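Local coordinates for protein myosin-2 (Saccharomyces cerevisiae, PDB 6IXO) that carries organelles, vesicles and proteins along actin cables as a class V myosin, holding them by the globular tail domain to which this chain belongs, at residues I44-R49 with K217-E222; P38-A43 with Y213-S218. All coordinates share one frame; numbering follows the deposited sequence.

Contact 1: I44-R49 with K217-E222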
# COMPACT_ATOMS: atom_id res chain seq x y z
N ILE A 44 -14.02 16.13 -1.74
CA ILE A 44 -13.59 16.27 -0.36
C ILE A 44 -12.30 17.07 -0.21
O ILE A 44 -11.31 16.83 -0.89
CB ILE A 44 -13.42 14.88 0.28
CG1 ILE A 44 -14.80 14.24 0.43
CG2 ILE A 44 -12.68 14.99 1.60
CD1 ILE A 44 -14.79 12.99 1.18
N GLN A 45 -12.34 18.04 0.70
CA GLN A 45 -11.19 18.90 0.93
C GLN A 45 -10.76 18.87 2.39
O GLN A 45 -11.28 19.60 3.23
CB GLN A 45 -11.51 20.33 0.47
CG GLN A 45 -11.72 20.43 -1.04
CD GLN A 45 -12.24 21.79 -1.49
OE1 GLN A 45 -12.45 22.69 -0.68
NE2 GLN A 45 -12.46 21.94 -2.80
N LEU A 46 -9.82 17.99 2.69
CA LEU A 46 -9.30 17.84 4.05
C LEU A 46 -8.08 18.69 4.25
O LEU A 46 -7.18 18.69 3.41
CB LEU A 46 -8.93 16.38 4.33
CG LEU A 46 -10.07 15.40 4.20
CD1 LEU A 46 -9.57 13.98 4.46
CD2 LEU A 46 -11.16 15.78 5.18
N SER A 47 -8.03 19.38 5.38
CA SER A 47 -6.78 19.97 5.82
C SER A 47 -5.87 18.86 6.34
O SER A 47 -6.33 17.77 6.69
CB SER A 47 -7.01 21.02 6.90
OG SER A 47 -7.41 20.36 8.08
N LYS A 48 -4.57 19.14 6.42
CA LYS A 48 -3.64 18.12 6.89
C LYS A 48 -3.92 17.80 8.35
O LYS A 48 -3.74 16.67 8.77
CB LYS A 48 -2.19 18.56 6.68
CG LYS A 48 -1.79 18.52 5.22
CD LYS A 48 -0.41 19.07 4.92
CE LYS A 48 -0.12 18.99 3.42
NZ LYS A 48 1.22 19.50 3.06
N ARG A 49 -4.39 18.78 9.12
CA ARG A 49 -4.60 18.51 10.54
C ARG A 49 -5.73 17.48 10.80
O ARG A 49 -5.69 16.80 11.81
CB ARG A 49 -4.88 19.81 11.32
CG ARG A 49 -6.30 20.31 11.26
CD ARG A 49 -6.39 21.69 11.93
NE ARG A 49 -7.76 22.09 12.22
CZ ARG A 49 -8.08 23.07 13.06
NH1 ARG A 49 -7.14 23.75 13.71
NH2 ARG A 49 -9.36 23.37 13.26
N LYS A 217 -4.80 10.44 -2.32
CA LYS A 217 -4.95 11.84 -2.73
C LYS A 217 -5.51 12.74 -1.60
O LYS A 217 -4.96 13.83 -1.29
CB LYS A 217 -5.86 11.91 -3.98
CG LYS A 217 -5.94 13.30 -4.56
CD LYS A 217 -6.34 13.31 -6.03
CE LYS A 217 -6.15 14.73 -6.61
NZ LYS A 217 -6.23 14.76 -8.10
N SER A 218 -6.60 12.29 -0.99
CA SER A 218 -7.29 13.12 -0.01
C SER A 218 -6.46 13.24 1.24
O SER A 218 -6.54 14.27 1.93
CB SER A 218 -8.66 12.57 0.36
OG SER A 218 -9.55 12.59 -0.74
N PHE A 219 -5.68 12.19 1.56
CA PHE A 219 -4.91 12.21 2.80
C PHE A 219 -3.52 12.79 2.59
O PHE A 219 -2.65 12.62 3.45
CB PHE A 219 -4.78 10.81 3.43
CG PHE A 219 -6.09 10.24 3.92
CD1 PHE A 219 -7.27 10.98 3.81
CD2 PHE A 219 -6.15 8.94 4.43
CE1 PHE A 219 -8.49 10.45 4.22
CE2 PHE A 219 -7.36 8.41 4.85
CZ PHE A 219 -8.54 9.17 4.74
N HIS A 220 -3.33 13.44 1.44
CA HIS A 220 -2.09 14.15 1.12
C HIS A 220 -0.88 13.23 1.15
O HIS A 220 0.17 13.59 1.65
CB HIS A 220 -1.89 15.33 2.10
CG HIS A 220 -3.11 16.19 2.24
ND1 HIS A 220 -3.55 17.01 1.23
CD2 HIS A 220 -3.99 16.32 3.26
CE1 HIS A 220 -4.64 17.64 1.63
NE2 HIS A 220 -4.93 17.24 2.85
N ILE A 221 -1.01 12.03 0.60
CA ILE A 221 0.10 11.10 0.57
C ILE A 221 0.96 11.38 -0.64
O ILE A 221 0.43 11.59 -1.73
CB ILE A 221 -0.36 9.63 0.50
CG1 ILE A 221 -1.20 9.28 1.72
CG2 ILE A 221 0.85 8.69 0.41
CD1 ILE A 221 -0.43 9.44 3.01
N GLU A 222 2.27 11.33 -0.46
CA GLU A 222 3.22 11.58 -1.54
C GLU A 222 3.00 10.61 -2.75
O GLU A 222 2.86 9.40 -2.57
CB GLU A 222 4.64 11.48 -0.95
CG GLU A 222 5.03 12.66 0.07
CD GLU A 222 4.66 12.42 1.58
OE1 GLU A 222 5.27 13.11 2.47
OE2 GLU A 222 3.76 11.60 1.91
O HOH W 1 -9.35 15.36 -2.26
O HOH W 2 -7.87 16.44 1.09
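The Schellman motif that ends helix 202-218 places its C-prime residue, His220, against Leu46 and Lys48, where the chain enters helix 48-51. With positive phi (59°), His220 turns the chain, and its ring reaches the other segment. There NE2 donates to Leu46 O at 2.7 Å; the oxygen lies in the imidazole plane, whereas the donor sits well above the carbonyl plane. Lys48 crosses over one face of the ring, its CG 4.1 Å from the ring centroid in a CH-pi contact, and the opposite face has Ser218 O above it, near the rim. Leu46 points its CD1 to the edge of Phe219, 3.7 Å from CE1. Two waters complete the seam: one accepts from Leu46 N and donates to Ser218 O, while the second links Ile44 O with Ser218 OG, a hydroxyl that also bonds to Trp214 O. An alanine in place of His220 would probably leave the Leu46 carbonyl without its imidazole donor and the Lys48 chain without the ring beneath it. The bond needs a proton on NE2; Lys48 NZ, 5.7 Å from His220 ND1, might weigh slightly against a second one, while the two carbonyl oxygens would work the other way.

Contact 2: P38-A43 with Y213-S218. With SO4 (sulfate ion), chain B.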
# COMPACT_ATOMS: atom_id res chain seq x y z
N PRO A 38 -11.04 10.39 8.51
CA PRO A 38 -11.97 11.29 7.79
C PRO A 38 -12.37 10.75 6.42
O PRO A 38 -11.69 9.88 5.90
CB PRO A 38 -11.17 12.58 7.64
CG PRO A 38 -9.74 12.12 7.66
CD PRO A 38 -9.70 10.98 8.65
N ASP A 39 -13.43 11.31 5.82
CA ASP A 39 -13.92 10.87 4.51
C ASP A 39 -13.00 11.21 3.33
O ASP A 39 -12.42 12.29 3.28
CB ASP A 39 -15.30 11.48 4.26
CG ASP A 39 -16.43 10.51 4.55
OD1 ASP A 39 -16.14 9.39 5.03
OD2 ASP A 39 -17.60 10.87 4.30
N ALA A 40 -12.88 10.28 2.37
CA ALA A 40 -12.07 10.52 1.17
C ALA A 40 -12.89 10.43 -0.15
O ALA A 40 -13.89 9.72 -0.21
CB ALA A 40 -10.92 9.55 1.12
N GLY A 41 -12.44 11.15 -1.18
CA GLY A 41 -13.17 11.22 -2.44
C GLY A 41 -13.06 12.54 -3.18
O GLY A 41 -12.47 13.52 -2.68
N VAL A 42 -13.68 12.58 -4.36
CA VAL A 42 -13.51 13.68 -5.31
C VAL A 42 -13.92 15.07 -4.79
O VAL A 42 -13.21 16.05 -5.04
CB VAL A 42 -14.29 13.40 -6.64
CG1 VAL A 42 -15.73 13.00 -6.36
CG2 VAL A 42 -14.22 14.60 -7.57
N ALA A 43 -15.03 15.16 -4.07
CA ALA A 43 -15.52 16.46 -3.62
C ALA A 43 -15.08 16.79 -2.19
O ALA A 43 -15.68 17.63 -1.52
CB ALA A 43 -17.04 16.51 -3.73
N TYR A 213 -6.49 5.14 -4.67
CA TYR A 213 -6.19 6.45 -5.26
C TYR A 213 -6.73 7.62 -4.45
O TYR A 213 -5.99 8.59 -4.12
CB TYR A 213 -6.76 6.50 -6.70
CG TYR A 213 -6.60 7.87 -7.34
CD1 TYR A 213 -5.43 8.21 -8.00
CD2 TYR A 213 -7.63 8.80 -7.29
CE1 TYR A 213 -5.28 9.44 -8.61
CE2 TYR A 213 -7.50 10.05 -7.91
CZ TYR A 213 -6.32 10.36 -8.56
OH TYR A 213 -6.16 11.57 -9.17
N TRP A 214 -8.04 7.58 -4.14
CA TRP A 214 -8.66 8.76 -3.50
C TRP A 214 -8.26 8.93 -2.04
O TRP A 214 -8.16 10.07 -1.57
CB TRP A 214 -10.18 8.68 -3.62
CG TRP A 214 -10.63 9.11 -4.96
CD1 TRP A 214 -11.17 8.32 -5.96
CD2 TRP A 214 -10.52 10.43 -5.50
NE1 TRP A 214 -11.43 9.10 -7.06
CE2 TRP A 214 -11.03 10.39 -6.81
CE3 TRP A 214 -10.03 11.64 -4.99
CZ2 TRP A 214 -11.07 11.53 -7.63
CZ3 TRP A 214 -10.08 12.76 -5.79
CH2 TRP A 214 -10.59 12.70 -7.10
N CYS A 215 -8.00 7.83 -1.33
CA CYS A 215 -7.52 7.92 0.08
C CYS A 215 -6.14 8.54 0.11
O CYS A 215 -5.85 9.44 0.92
CB CYS A 215 -7.51 6.51 0.76
SG CYS A 215 -9.18 5.98 1.20
N MET A 216 -5.28 8.09 -0.80
CA MET A 216 -3.94 8.68 -0.91
C MET A 216 -3.97 10.12 -1.34
O MET A 216 -3.23 10.96 -0.78
CB MET A 216 -3.09 7.86 -1.86
CG MET A 216 -2.85 6.49 -1.26
SD MET A 216 -1.25 5.90 -1.71
CE MET A 216 -1.19 4.36 -0.80
N LYS A 217 -4.80 10.44 -2.32
CA LYS A 217 -4.95 11.84 -2.73
C LYS A 217 -5.51 12.74 -1.60
O LYS A 217 -4.96 13.83 -1.29
CB LYS A 217 -5.86 11.91 -3.98
CG LYS A 217 -5.94 13.30 -4.56
CD LYS A 217 -6.34 13.31 -6.03
CE LYS A 217 -6.15 14.73 -6.61
NZ LYS A 217 -6.23 14.76 -8.10
N SER A 218 -6.60 12.29 -0.99
CA SER A 218 -7.29 13.12 -0.01
C SER A 218 -6.46 13.24 1.24
O SER A 218 -6.54 14.27 1.93
CB SER A 218 -8.66 12.57 0.36
OG SER A 218 -9.55 12.59 -0.74
S SO4 B . -12.38 8.71 -10.61
O1 SO4 B . -12.47 7.81 -11.76
O2 SO4 B . -13.36 8.31 -9.59
O3 SO4 B . -12.65 10.08 -11.04
O4 SO4 B . -11.04 8.64 -10.04
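Of segment 38-43 it is the backbone that comes nearest the indole of Trp214: the peptide joining Gly41 to Val42 is laid over one face of the ring. Gly41 C comes within 3.6 Å of Trp214 CE3, toward the rim, while Val42 CA stands over the six-membered ring, 3.8 Å from its centroid, and makes a CH-pi contact. Val42 then runs alongside the indole, CB 3.8 Å from Trp214 CH2. Its CG2, anti to the backbone N (chi1 50° for CG1), is the methyl that turns to the same ring atom. On the other face Tyr213 CE2 sits over the ring, so the indole is held between its neighbour in the helix and the loop. At phi 147° a side chain on Gly41 would collide with the Ala40 carbonyl, so this backbone shape suits glycine.

One direct hydrogen bond joins the loop to the helix beside this sandwich. Gly41 N donates to Ser218 OG at 3.3 Å, long but nearly straight at 173°. Ser218 OG also lies 3.0 Å from Trp214 O, one helical turn earlier. Ala40 CB packs 3.8 Å from Ser218 CB and also touches Cys215 SG, whose residue packs on helix 97-124 as well. At the indole edge, the single N-H of Trp214 NE1 is shared weakly between two oxygens of a sulfate, likely a crystallisation component, which His274 also binds. Tyr213 meets the rings of His274 and Phe226 edge-to-face. The whole is an irregular interhelical connection lying on the last turns of helix 202-218, one of the many helices that build this globular cargo-binding tail.

From the N terminus, the chain leaves helix 20-32 and enters the connection to helix 48-51; consecutive pieces 38-43 and 44-49, the latter running into that helix, supply the first halves of contact 2 and contact 1. Some 170 residues later, mostly helical and with no strand, it returns in helix 202-218. Contact 2 closes its loop on residues 213-218 and contact 1 on 217-222, so the two loops overlap and cross instead of nesting, and the second halves share Lys217 and Ser218. Their centres lie about 7 Å apart. Contact 2 takes the last turns of the helix, contact 1 its C-terminal end and the turn toward helix 223-247; together they bind the N-terminal connection to that junction.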